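Local coordinates for protein lysyl oxidase (Pichia pastoris, PDB 1W7C) that probably oxidises primary amines, including lysine side chains, to aldehydes with a copper ion and a topaquinone cofactor formed from one of its own tyrosines, at residues E300-M305 against F309-S314; T317-Y322 against F442-F447; Y322-K327 against G450-S455. One frame throughout, in Å; residues are numbered along the deposited sequence. Where two conformers were deposited one is given.

In the fold
All three contacts lie in the copper amine oxidase enzyme domain, whose known fold is a large beta-sandwich. Contact 1 joins the strands of a hairpin, 301-304 and 307-314, and closes before the others open. The next strand, 318-326, pairs with 307-314 and serves both other contacts: before its corner at Asp323 it meets strand 440-446 in contact 2, and past it the start of strand 452-458 in contact 3. Those partners form a later hairpin, so the segments of contacts 2 and 3 alternate, sharing Tyr322. Centres of contacts 1 and 2, and of 2 and 3, are about 9 Å apart, those of 1 and 3 about 11 Å. Contact 1 is in-sheet pairing; contacts 2 and 3 pack side chains between unpaired strands.

Contact 1 of 3, residues E300-M305 against F309-S314; sequences EYFSWM and FYTSWS
Tyr301 drives the edge of its ring into the face of Tyr310: CD1 of Tyr301 stands over the centre of the Tyr310 ring, 3.6 Å from CZ of Tyr310, in a T-shaped (edge-to-face) pair with planes 58° apart. Phe302 and Phe309, on the other face of the ribbon, meet differently. Their planes are nearly parallel but slid apart, and it is CB of Phe302 that lies over the Phe309 ring, a CH-pi contact 4.0 Å from the centroid. Phe309 carries its CG between the backbone N and the carbonyl carbon (chi1 56°), and this rotation swings the ring toward Phe302. The methyl CG2 of Thr311 adds to the same apolar patch, 3.9 Å from CE1 of Phe302. Putting an alanine at Tyr310 would probably leave the Tyr301 edge facing a gap and the carbonyl of Lys17 without its phenol partner.

These pairs are set by an antiparallel beta hairpin. Tyr301 and Tyr310 form a non-hydrogen-bonded pair, Phe302 and Phe309 a hydrogen-bonded one, with Phe302 N to Phe309 O at 2.9 Å and Phe309 N to Phe302 O at 3.1 Å. Beyond them Thr311 N reaches Glu300 O at 3.0 Å. Glu300 and Tyr301 together face Asp296 in a G1 beta bulge, and Glu300 takes the left-handed conformation there. Its extended side chain crosses Thr311 at about a right angle, and water links the two: one water gives hydrogens to Glu300 OE2 at 2.7 Å and to Thr311 O at 2.8 Å, while a second joins OE1 to Thr311 OG1. Further out, the hydroxyl of Tyr399 hydrogen-bonds to both Glu300 OE1 and Thr311 OG1, so one phenol ties the carboxylate and the threonine hydroxyl together.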
loop_
_atom_site.group_PDB
_atom_site.type_symbol
_atom_site.label_atom_id
_atom_site.label_comp_id
_atom_site.label_asym_id
_atom_site.label_seq_id
_atom_site.Cartn_x
_atom_site.Cartn_y
_atom_site.Cartn_z
ATOM N N GLU A 300 -27.245 -1.482 -14.588
ATOM C CA GLU A 300 -26.089 -1.511 -13.706
ATOM C C GLU A 300 -24.848 -0.898 -14.425
ATOM O O GLU A 300 -23.762 -1.453 -14.468
ATOM C CB GLU A 300 -25.799 -2.935 -13.155
ATOM C CG GLU A 300 -26.818 -3.187 -12.027
ATOM C CD GLU A 300 -26.702 -4.587 -11.493
ATOM O OE1 GLU A 300 -26.066 -4.794 -10.426
ATOM O OE2 GLU A 300 -27.195 -5.505 -12.201
ATOM N N TYR A 301 -25.108 0.304 -14.944
ATOM C CA TYR A 301 -24.086 1.152 -15.551
ATOM C C TYR A 301 -23.864 2.330 -14.617
ATOM O O TYR A 301 -24.831 2.898 -14.088
ATOM C CB TYR A 301 -24.538 1.638 -16.933
ATOM C CG TYR A 301 -23.582 2.626 -17.544
ATOM C CD1 TYR A 301 -22.448 2.197 -18.235
ATOM C CD2 TYR A 301 -23.797 3.986 -17.442
ATOM C CE1 TYR A 301 -21.564 3.091 -18.786
ATOM C CE2 TYR A 301 -22.898 4.901 -17.982
ATOM C CZ TYR A 301 -21.792 4.451 -18.679
ATOM O OH TYR A 301 -20.879 5.342 -19.216
ATOM N N PHE A 302 -22.594 2.651 -14.366
ATOM C CA PHE A 302 -22.191 3.665 -13.392
ATOM C C PHE A 302 -21.311 4.711 -14.062
ATOM O O PHE A 302 -20.528 4.374 -14.936
ATOM C CB PHE A 302 -21.385 2.974 -12.272
ATOM C CG PHE A 302 -22.223 2.062 -11.459
ATOM C CD1 PHE A 302 -22.417 0.749 -11.843
ATOM C CD2 PHE A 302 -22.904 2.524 -10.340
ATOM C CE1 PHE A 302 -23.295 -0.056 -11.132
ATOM C CE2 PHE A 302 -23.759 1.716 -9.649
ATOM C CZ PHE A 302 -23.954 0.448 -10.024
ATOM N N SER A 303 -21.516 5.978 -13.695
ATOM C CA SER A 303 -20.688 7.095 -14.143
ATOM C C SER A 303 -20.224 7.923 -12.941
ATOM O O SER A 303 -20.974 8.203 -12.007
ATOM C CB SER A 303 -21.453 8.012 -15.158
ATOM O OG SER A 303 -22.424 8.793 -14.535
ATOM N N TRP A 304 -18.967 8.333 -13.020
ATOM C CA TRP A 304 -18.368 9.193 -12.025
ATOM C C TRP A 304 -17.174 9.912 -12.629
ATOM O O TRP A 304 -16.204 9.267 -13.009
ATOM C CB TRP A 304 -17.949 8.415 -10.788
ATOM C CG TRP A 304 -17.168 9.234 -9.783
ATOM C CD1 TRP A 304 -17.672 10.055 -8.812
ATOM C CD2 TRP A 304 -15.744 9.247 -9.614
ATOM N NE1 TRP A 304 -16.664 10.619 -8.081
ATOM C CE2 TRP A 304 -15.465 10.136 -8.536
ATOM C CE3 TRP A 304 -14.677 8.637 -10.259
ATOM C CZ2 TRP A 304 -14.161 10.417 -8.120
ATOM C CZ3 TRP A 304 -13.404 8.935 -9.837
ATOM C CH2 TRP A 304 -13.153 9.782 -8.780
ATOM N N MET A 305 -17.229 11.250 -12.649
ATOM C CA MET A 305 -16.053 12.060 -13.005
ATOM C C MET A 305 -15.323 11.523 -14.235
ATOM O O MET A 305 -14.105 11.425 -14.244
ATOM C CB MET A 305 -15.110 12.200 -11.802
ATOM C CG MET A 305 -15.798 12.759 -10.588
ATOM S SD MET A 305 -16.456 14.431 -10.887
ATOM C CE MET A 305 -17.768 14.427 -9.708
ATOM N N PHE A 309 -18.702 2.404 -16.562
ATOM C CA PHE A 309 -18.540 0.948 -16.598
ATOM C C PHE A 309 -19.858 0.259 -16.288
ATOM O O PHE A 309 -20.736 0.862 -15.695
ATOM C CB PHE A 309 -17.433 0.431 -15.644
ATOM C CG PHE A 309 -17.611 0.829 -14.206
ATOM C CD1 PHE A 309 -16.969 1.956 -13.718
ATOM C CD2 PHE A 309 -18.474 0.136 -13.351
ATOM C CE1 PHE A 309 -17.155 2.365 -12.397
ATOM C CE2 PHE A 309 -18.649 0.536 -12.016
ATOM C CZ PHE A 309 -17.997 1.651 -11.555
ATOM N N TYR A 310 -19.936 -1.006 -16.665
ATOM C CA TYR A 310 -21.024 -1.884 -16.293
ATOM C C TYR A 310 -20.528 -2.897 -15.303
ATOM O O TYR A 310 -19.380 -3.341 -15.366
ATOM C CB TYR A 310 -21.558 -2.646 -17.514
ATOM C CG TYR A 310 -22.049 -1.787 -18.650
ATOM C CD1 TYR A 310 -21.164 -1.295 -19.595
ATOM C CD2 TYR A 310 -23.395 -1.549 -18.849
ATOM C CE1 TYR A 310 -21.613 -0.514 -20.660
ATOM C CE2 TYR A 310 -23.845 -0.766 -19.920
ATOM C CZ TYR A 310 -22.945 -0.279 -20.824
ATOM O OH TYR A 310 -23.397 0.497 -21.876
ATOM N N THR A 311 -21.412 -3.312 -14.397
ATOM C CA THR A 311 -21.101 -4.429 -13.504
ATOM C C THR A 311 -21.942 -5.661 -13.856
ATOM O O THR A 311 -22.995 -5.580 -14.475
ATOM C CB THR A 311 -21.371 -4.100 -12.018
ATOM O OG1 THR A 311 -22.768 -3.920 -11.847
ATOM C CG2 THR A 311 -20.645 -2.824 -11.561
ATOM N N SER A 312 -21.398 -6.802 -13.505
ATOM C CA SER A 312 -22.042 -8.088 -13.656
ATOM C C SER A 312 -21.737 -8.913 -12.434
ATOM O O SER A 312 -20.717 -8.717 -11.791
ATOM C CB SER A 312 -21.533 -8.790 -14.928
ATOM O OG SER A 312 -22.184 -10.034 -15.080
ATOM N N TRP A 313 -22.609 -9.878 -12.146
ATOM C CA TRP A 313 -22.475 -10.721 -10.956
ATOM C C TRP A 313 -22.621 -12.184 -11.307
ATOM O O TRP A 313 -23.562 -12.570 -12.025
ATOM C CB TRP A 313 -23.579 -10.334 -9.956
ATOM C CG TRP A 313 -23.372 -10.967 -8.619
ATOM C CD1 TRP A 313 -23.841 -12.194 -8.196
ATOM C CD2 TRP A 313 -22.664 -10.406 -7.515
ATOM N NE1 TRP A 313 -23.446 -12.420 -6.898
ATOM C CE2 TRP A 313 -22.719 -11.339 -6.461
ATOM C CE3 TRP A 313 -21.993 -9.187 -7.301
ATOM C CZ2 TRP A 313 -22.146 -11.093 -5.222
ATOM C CZ3 TRP A 313 -21.437 -8.939 -6.049
ATOM C CH2 TRP A 313 -21.502 -9.892 -5.038
ATOM N N SER A 314 -21.723 -13.009 -10.775
ATOM C CA SER A 314 -21.821 -14.460 -10.905
ATOM C C SER A 314 -21.736 -15.151 -9.567
ATOM O O SER A 314 -21.131 -14.643 -8.619
ATOM C CB SER A 314 -20.728 -15.005 -11.813
ATOM O OG SER A 314 -19.449 -14.991 -11.174
HETATM O O HOH W 1 -25.532 -6.702 -13.993
HETATM O O HOH W 2 -23.797 -6.705 -11.179
#

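Contact 2 of 3, residues T317-Y322 against F442-F447; sequences TGISFY and FLYKFF
Tyr444 meets Phe321 and Ile319 where strands 440-446 and 318-326 face each other within the beta-sandwich of the enzyme domain. The facing backbones are too far apart to pair, with CA of Phe321 and CA of Tyr444 9.9 Å from each other, so side chains and one water fill the interval.

Along the second strand, Phe442 comes first and inclines toward the other segment, but its ring is taken up by Phe431, with which it stacks. Tyr444, two residues on and so on the same side, carries the contact. With CG anti to the carbonyl carbon (chi1 -60°) its ring reaches across toward the other segment and turns a face to Phe321: CE1 of Phe321 stands above the ring centre, 3.5 Å from CG of Tyr444. The edge of Phe321 thus enters the Tyr444 face in a T-shaped pair, centroids 4.5 Å apart and planes at 53°. Ile319 runs past the tyrosine in the opposite direction, its CG2 4.1 Å from CE1 of Tyr444; a branched aliphatic chain suits the flank of a ring already occupied by Phe321.

Tyrosine rather than phenylalanine makes sense at this buried place because its hydroxyl has a partner: a water 2.8 Å from Tyr444 OH gives a hydrogen to Ile319 O, also at 2.8 Å, so the one water bridges the phenol and a backbone carbonyl. At Lys445, NZ is salt-bridged to Glu406 of its own chain and to Asp407 of the second subunit. Phe446 returns to the Tyr444 side and stacks on Phe309, whose ring also meets Phe321 edge-to-face. Here the approach to the first strand is looser, with the Phe446 side chain coming no nearer than 4.7 Å, between its CD1 and CE2 of Phe321.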
loop_
_atom_site.group_PDB
_atom_site.type_symbol
_atom_site.label_atom_id
_atom_site.label_comp_id
_atom_site.label_asym_id
_atom_site.label_seq_id
_atom_site.Cartn_x
_atom_site.Cartn_y
_atom_site.Cartn_z
ATOM N N THR A 317 -17.850 -16.036 -8.782
ATOM C CA THR A 317 -16.773 -15.077 -8.507
ATOM C C THR A 317 -17.282 -13.769 -7.884
ATOM O O THR A 317 -16.445 -12.952 -7.474
ATOM C CB THR A 317 -15.981 -14.712 -9.742
ATOM O OG1 THR A 317 -16.849 -14.101 -10.714
ATOM C CG2 THR A 317 -15.330 -15.931 -10.423
ATOM N N GLY A 318 -18.582 -13.486 -7.844
ATOM C CA GLY A 318 -19.037 -12.188 -7.413
ATOM C C GLY A 318 -19.048 -11.186 -8.553
ATOM O O GLY A 318 -19.493 -11.491 -9.638
ATOM N N ILE A 319 -18.512 -9.995 -8.311
ATOM C CA ILE A 319 -18.643 -8.887 -9.247
ATOM C C ILE A 319 -17.565 -8.928 -10.326
ATOM O O ILE A 319 -16.432 -9.341 -10.072
ATOM C CB ILE A 319 -18.632 -7.550 -8.506
ATOM C CG1 ILE A 319 -19.447 -6.499 -9.247
ATOM C CG2 ILE A 319 -17.203 -7.033 -8.248
ATOM C CD1 ILE A 319 -19.688 -5.218 -8.440
ATOM N N SER A 320 -17.937 -8.481 -11.519
ATOM C CA SER A 320 -17.005 -8.243 -12.629
ATOM C C SER A 320 -17.382 -6.874 -13.220
ATOM O O SER A 320 -18.498 -6.368 -13.050
ATOM C CB SER A 320 -17.227 -9.259 -13.748
ATOM O OG SER A 320 -16.822 -10.537 -13.384
ATOM N N PHE A 321 -16.425 -6.310 -13.960
ATOM C CA PHE A 321 -16.585 -5.017 -14.609
ATOM C C PHE A 321 -16.349 -5.173 -16.106
ATOM O O PHE A 321 -15.369 -5.814 -16.510
ATOM C CB PHE A 321 -15.579 -4.012 -14.058
ATOM C CG PHE A 321 -15.730 -3.751 -12.592
ATOM C CD1 PHE A 321 -15.081 -4.570 -11.677
ATOM C CD2 PHE A 321 -16.499 -2.719 -12.129
ATOM C CE1 PHE A 321 -15.250 -4.367 -10.325
ATOM C CE2 PHE A 321 -16.664 -2.493 -10.769
ATOM C CZ PHE A 321 -16.032 -3.295 -9.871
ATOM N N TYR A 322 -17.184 -4.499 -16.906
ATOM C CA TYR A 322 -17.047 -4.536 -18.350
ATOM C C TYR A 322 -17.096 -3.129 -18.911
ATOM O O TYR A 322 -17.790 -2.228 -18.393
ATOM C CB TYR A 322 -18.141 -5.419 -18.987
ATOM C CG TYR A 322 -17.928 -6.875 -18.752
ATOM C CD1 TYR A 322 -18.490 -7.521 -17.657
ATOM C CD2 TYR A 322 -17.142 -7.616 -19.600
ATOM C CE1 TYR A 322 -18.222 -8.897 -17.421
ATOM C CE2 TYR A 322 -16.901 -8.946 -19.389
ATOM C CZ TYR A 322 -17.458 -9.585 -18.312
ATOM O OH TYR A 322 -17.200 -10.932 -18.149
ATOM N N PHE A 442 -13.352 -6.905 -0.992
ATOM C CA PHE A 442 -12.868 -6.539 -2.330
ATOM C C PHE A 442 -13.210 -5.089 -2.592
ATOM O O PHE A 442 -14.358 -4.677 -2.387
ATOM C CB PHE A 442 -13.531 -7.398 -3.403
ATOM C CG PHE A 442 -13.280 -8.889 -3.253
ATOM C CD1 PHE A 442 -14.293 -9.690 -2.742
ATOM C CD2 PHE A 442 -12.087 -9.480 -3.604
ATOM C CE1 PHE A 442 -14.093 -11.049 -2.596
ATOM C CE2 PHE A 442 -11.903 -10.818 -3.461
ATOM C CZ PHE A 442 -12.904 -11.602 -2.946
ATOM N N LEU A 443 -12.230 -4.310 -3.042
ATOM C CA LEU A 443 -12.433 -2.895 -3.310
ATOM C C LEU A 443 -11.823 -2.541 -4.668
ATOM O O LEU A 443 -10.731 -2.956 -4.993
ATOM C CB LEU A 443 -11.811 -2.051 -2.193
ATOM C CG LEU A 443 -12.052 -0.564 -2.279
ATOM C CD1 LEU A 443 -13.512 -0.217 -2.076
ATOM C CD2 LEU A 443 -11.206 0.160 -1.261
ATOM N N TYR A 444 -12.556 -1.721 -5.414
ATOM C CA TYR A 444 -12.160 -1.152 -6.685
ATOM C C TYR A 444 -12.296 0.371 -6.504
ATOM O O TYR A 444 -13.392 0.865 -6.256
ATOM C CB TYR A 444 -13.049 -1.698 -7.815
ATOM C CG TYR A 444 -12.962 -3.171 -7.951
ATOM C CD1 TYR A 444 -13.697 -4.021 -7.145
ATOM C CD2 TYR A 444 -12.092 -3.750 -8.869
ATOM C CE1 TYR A 444 -13.536 -5.418 -7.208
ATOM C CE2 TYR A 444 -11.944 -5.127 -8.945
ATOM C CZ TYR A 444 -12.688 -5.958 -8.157
ATOM O OH TYR A 444 -12.510 -7.323 -8.295
ATOM N N LYS A 445 -11.169 1.089 -6.652
ATOM C CA LYS A 445 -11.076 2.502 -6.310
ATOM C C LYS A 445 -10.582 3.272 -7.532
ATOM O O LYS A 445 -9.496 2.991 -8.064
ATOM C CB LYS A 445 -10.091 2.628 -5.149
ATOM C CG LYS A 445 -9.934 4.077 -4.673
ATOM C CD LYS A 445 -8.827 4.222 -3.615
ATOM C CE LYS A 445 -9.207 3.586 -2.257
ATOM N NZ LYS A 445 -10.358 4.213 -1.574
ATOM N N PHE A 446 -11.389 4.206 -7.988
ATOM C CA PHE A 446 -11.156 4.979 -9.192
ATOM C C PHE A 446 -10.772 6.428 -8.844
ATOM O O PHE A 446 -11.400 7.015 -7.980
ATOM C CB PHE A 446 -12.423 5.024 -10.077
ATOM C CG PHE A 446 -12.914 3.645 -10.536
ATOM C CD1 PHE A 446 -13.647 2.827 -9.683
ATOM C CD2 PHE A 446 -12.685 3.209 -11.813
ATOM C CE1 PHE A 446 -14.125 1.604 -10.099
ATOM C CE2 PHE A 446 -13.138 1.972 -12.223
ATOM C CZ PHE A 446 -13.818 1.174 -11.378
ATOM N N PHE A 447 -9.741 6.933 -9.515
ATOM C CA PHE A 447 -9.167 8.259 -9.225
ATOM C C PHE A 447 -9.429 9.253 -10.353
ATOM O O PHE A 447 -9.667 8.867 -11.518
ATOM C CB PHE A 447 -7.671 8.121 -9.031
ATOM C CG PHE A 447 -7.255 7.322 -7.800
ATOM C CD1 PHE A 447 -6.844 7.969 -6.643
ATOM C CD2 PHE A 447 -7.266 5.929 -7.818
ATOM C CE1 PHE A 447 -6.414 7.236 -5.546
ATOM C CE2 PHE A 447 -6.843 5.207 -6.734
ATOM C CZ PHE A 447 -6.415 5.872 -5.586
HETATM O O HOH W 3 -13.794 -8.532 -10.482
#

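Contact 3 of 3, residues Y322-K327 against G450-S455; sequences YDITFK and GTLEVS
Phe326 holds its CG anti to the backbone nitrogen (chi1 -179°), and this rotation spreads its ring over Gly450. Ile324, two residues earlier, extends its chain (chi2 178°) so that CD1 comes up to Leu452.

The Phe326 ring and the glycine meet face-on. CA of Gly450 sits 3.6 Å from the ring centroid, only 10° off the normal, a CH-pi contact; the backbone N of Gly450 lies over the same face, 3.5 Å from CZ of Phe326. Glycine suits the place twice over. A side chain would begin with a CB about 3.0 Å from CE1 of Phe326, and the positive phi of Gly450 would press that CB against the preceding carbonyl as well. The opposite face of the ring is met by CG of the adjacent Lys327, toward the rim, so the phenyl is sandwiched between a backbone and an aliphatic stem.

Gly450 belongs to the turn of the hairpin formed by strands 440-446 and 452-458, while Phe326 and Ile324 lie on the last part of strand 318-326, past the corner the chain makes at Asp323. Within the beta-sandwich domain, the contact thus sets the turn and first strand residues of that hairpin against the end of strand 318-326. Asp323 adopts left-handed backbone angles at that corner and is salt-bridged to Arg330.

Ile324 and Leu452 supply the second, looser touch: CD1 of Ile324 is 4.3 Å from CD2 of Leu452 in one of the two leucine conformers. Both chains also rest on Leu335 of strand 329-344, as befits buried aliphatic residues. Around the ring, Trp307 meets Phe326 with planes at about 50°, Arg275 of the second subunit packs nearby, and the carbonyl O of Gly450 is hydrogen-bonded to the hydroxyl of Tyr572.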
loop_
_atom_site.group_PDB
_atom_site.type_symbol
_atom_site.label_atom_id
_atom_site.label_comp_id
_atom_site.label_asym_id
_atom_site.label_seq_id
_atom_site.Cartn_x
_atom_site.Cartn_y
_atom_site.Cartn_z
ATOM N N TYR A 322 -17.184 -4.499 -16.906
ATOM C CA TYR A 322 -17.047 -4.536 -18.350
ATOM C C TYR A 322 -17.096 -3.129 -18.911
ATOM O O TYR A 322 -17.790 -2.228 -18.393
ATOM C CB TYR A 322 -18.141 -5.419 -18.987
ATOM C CG TYR A 322 -17.928 -6.875 -18.752
ATOM C CD1 TYR A 322 -18.490 -7.521 -17.657
ATOM C CD2 TYR A 322 -17.142 -7.616 -19.600
ATOM C CE1 TYR A 322 -18.222 -8.897 -17.421
ATOM C CE2 TYR A 322 -16.901 -8.946 -19.389
ATOM C CZ TYR A 322 -17.458 -9.585 -18.312
ATOM O OH TYR A 322 -17.200 -10.932 -18.149
ATOM N N ASP A 323 -16.370 -2.956 -20.021
ATOM C CA ASP A 323 -16.395 -1.671 -20.751
ATOM C C ASP A 323 -16.022 -0.492 -19.872
ATOM O O ASP A 323 -16.738 0.499 -19.793
ATOM C CB ASP A 323 -17.760 -1.459 -21.436
ATOM C CG ASP A 323 -17.699 -0.457 -22.548
ATOM O OD1 ASP A 323 -18.733 0.223 -22.782
ATOM O OD2 ASP A 323 -16.653 -0.316 -23.224
ATOM N N ILE A 324 -14.901 -0.603 -19.188
ATOM C CA ILE A 324 -14.425 0.466 -18.327
ATOM C C ILE A 324 -13.844 1.558 -19.202
ATOM O O ILE A 324 -12.864 1.331 -19.913
ATOM C CB ILE A 324 -13.360 0.020 -17.307
ATOM C CG1 ILE A 324 -13.881 -1.128 -16.452
ATOM C CG2 ILE A 324 -12.988 1.227 -16.425
ATOM C CD1 ILE A 324 -12.899 -1.665 -15.447
ATOM N N THR A 325 -14.486 2.714 -19.177
ATOM C CA THR A 325 -14.066 3.864 -19.956
ATOM C C THR A 325 -13.645 5.031 -19.086
ATOM O O THR A 325 -14.167 5.214 -17.986
ATOM C CB THR A 325 -15.216 4.342 -20.885
ATOM O OG1 THR A 325 -16.286 4.889 -20.110
ATOM C CG2 THR A 325 -15.709 3.165 -21.748
ATOM N N PHE A 326 -12.717 5.826 -19.593
ATOM C CA PHE A 326 -12.313 7.070 -18.936
ATOM C C PHE A 326 -12.205 8.136 -20.021
ATOM O O PHE A 326 -11.594 7.904 -21.074
ATOM C CB PHE A 326 -11.002 6.910 -18.160
ATOM C CG PHE A 326 -10.579 8.165 -17.465
ATOM C CD1 PHE A 326 -9.474 8.882 -17.873
ATOM C CD2 PHE A 326 -11.310 8.630 -16.402
ATOM C CE1 PHE A 326 -9.114 10.077 -17.219
ATOM C CE2 PHE A 326 -10.951 9.802 -15.755
ATOM C CZ PHE A 326 -9.838 10.525 -16.162
ATOM N N LYS A 327 -12.857 9.266 -19.796
ATOM C CA LYS A 327 -12.930 10.360 -20.774
ATOM C C LYS A 327 -13.284 9.856 -22.166
ATOM O O LYS A 327 -12.677 10.252 -23.168
ATOM C CB LYS A 327 -11.655 11.214 -20.727
ATOM C CG LYS A 327 -11.539 11.971 -19.412
ATOM C CD LYS A 327 -10.393 12.973 -19.399
ATOM C CE LYS A 327 -10.467 13.848 -18.143
ATOM N NZ LYS A 327 -11.590 14.826 -18.246
ATOM N N GLY A 450 -7.548 8.997 -13.979
ATOM C CA GLY A 450 -7.636 7.802 -14.792
ATOM C C GLY A 450 -6.939 6.564 -14.206
ATOM O O GLY A 450 -6.845 5.525 -14.867
ATOM N N THR A 451 -6.482 6.658 -12.943
ATOM C CA THR A 451 -5.899 5.486 -12.259
ATOM C C THR A 451 -6.994 4.688 -11.602
ATOM O O THR A 451 -7.923 5.273 -11.076
ATOM C CB THR A 451 -4.889 5.957 -11.209
ATOM O OG1 THR A 451 -3.770 6.570 -11.876
ATOM C CG2 THR A 451 -4.328 4.847 -10.316
ATOM N N LEU A 452 -6.869 3.376 -11.571
ATOM C CA LEU A 452 -7.746 2.476 -10.841
ATOM C C LEU A 452 -6.877 1.583 -9.941
ATOM O O LEU A 452 -5.854 1.091 -10.376
ATOM C CB LEU A 452 -8.508 1.580 -11.853
ATOM C CG LEU A 452 -9.259 0.328 -11.373
ATOM C CD1 LEU A 452 -10.302 0.694 -10.324
ATOM C CD2 LEU A 452 -9.914 -0.363 -12.597
ATOM N N GLU A 453 -7.334 1.360 -8.713
ATOM C CA GLU A 453 -6.657 0.471 -7.783
ATOM C C GLU A 453 -7.614 -0.675 -7.441
ATOM O O GLU A 453 -8.769 -0.418 -7.053
ATOM C CB GLU A 453 -6.290 1.227 -6.505
ATOM C CG GLU A 453 -5.594 0.366 -5.461
ATOM C CD GLU A 453 -5.542 1.049 -4.102
ATOM O OE1 GLU A 453 -4.434 1.456 -3.719
ATOM O OE2 GLU A 453 -6.612 1.220 -3.430
ATOM N N VAL A 454 -7.069 -1.888 -7.543
ATOM C CA VAL A 454 -7.749 -3.130 -7.238
ATOM C C VAL A 454 -7.130 -3.658 -5.948
ATOM O O VAL A 454 -5.909 -3.811 -5.881
ATOM C CB VAL A 454 -7.568 -4.122 -8.371
ATOM C CG1 VAL A 454 -8.176 -5.475 -8.015
ATOM C CG2 VAL A 454 -8.135 -3.615 -9.648
ATOM N N SER A 455 -7.962 -3.956 -4.945
ATOM C CA SER A 455 -7.410 -4.460 -3.704
ATOM C C SER A 455 -8.281 -5.504 -3.051
ATOM O O SER A 455 -9.496 -5.607 -3.304
ATOM C CB SER A 455 -7.166 -3.323 -2.728
ATOM O OG SER A 455 -8.357 -2.747 -2.270
#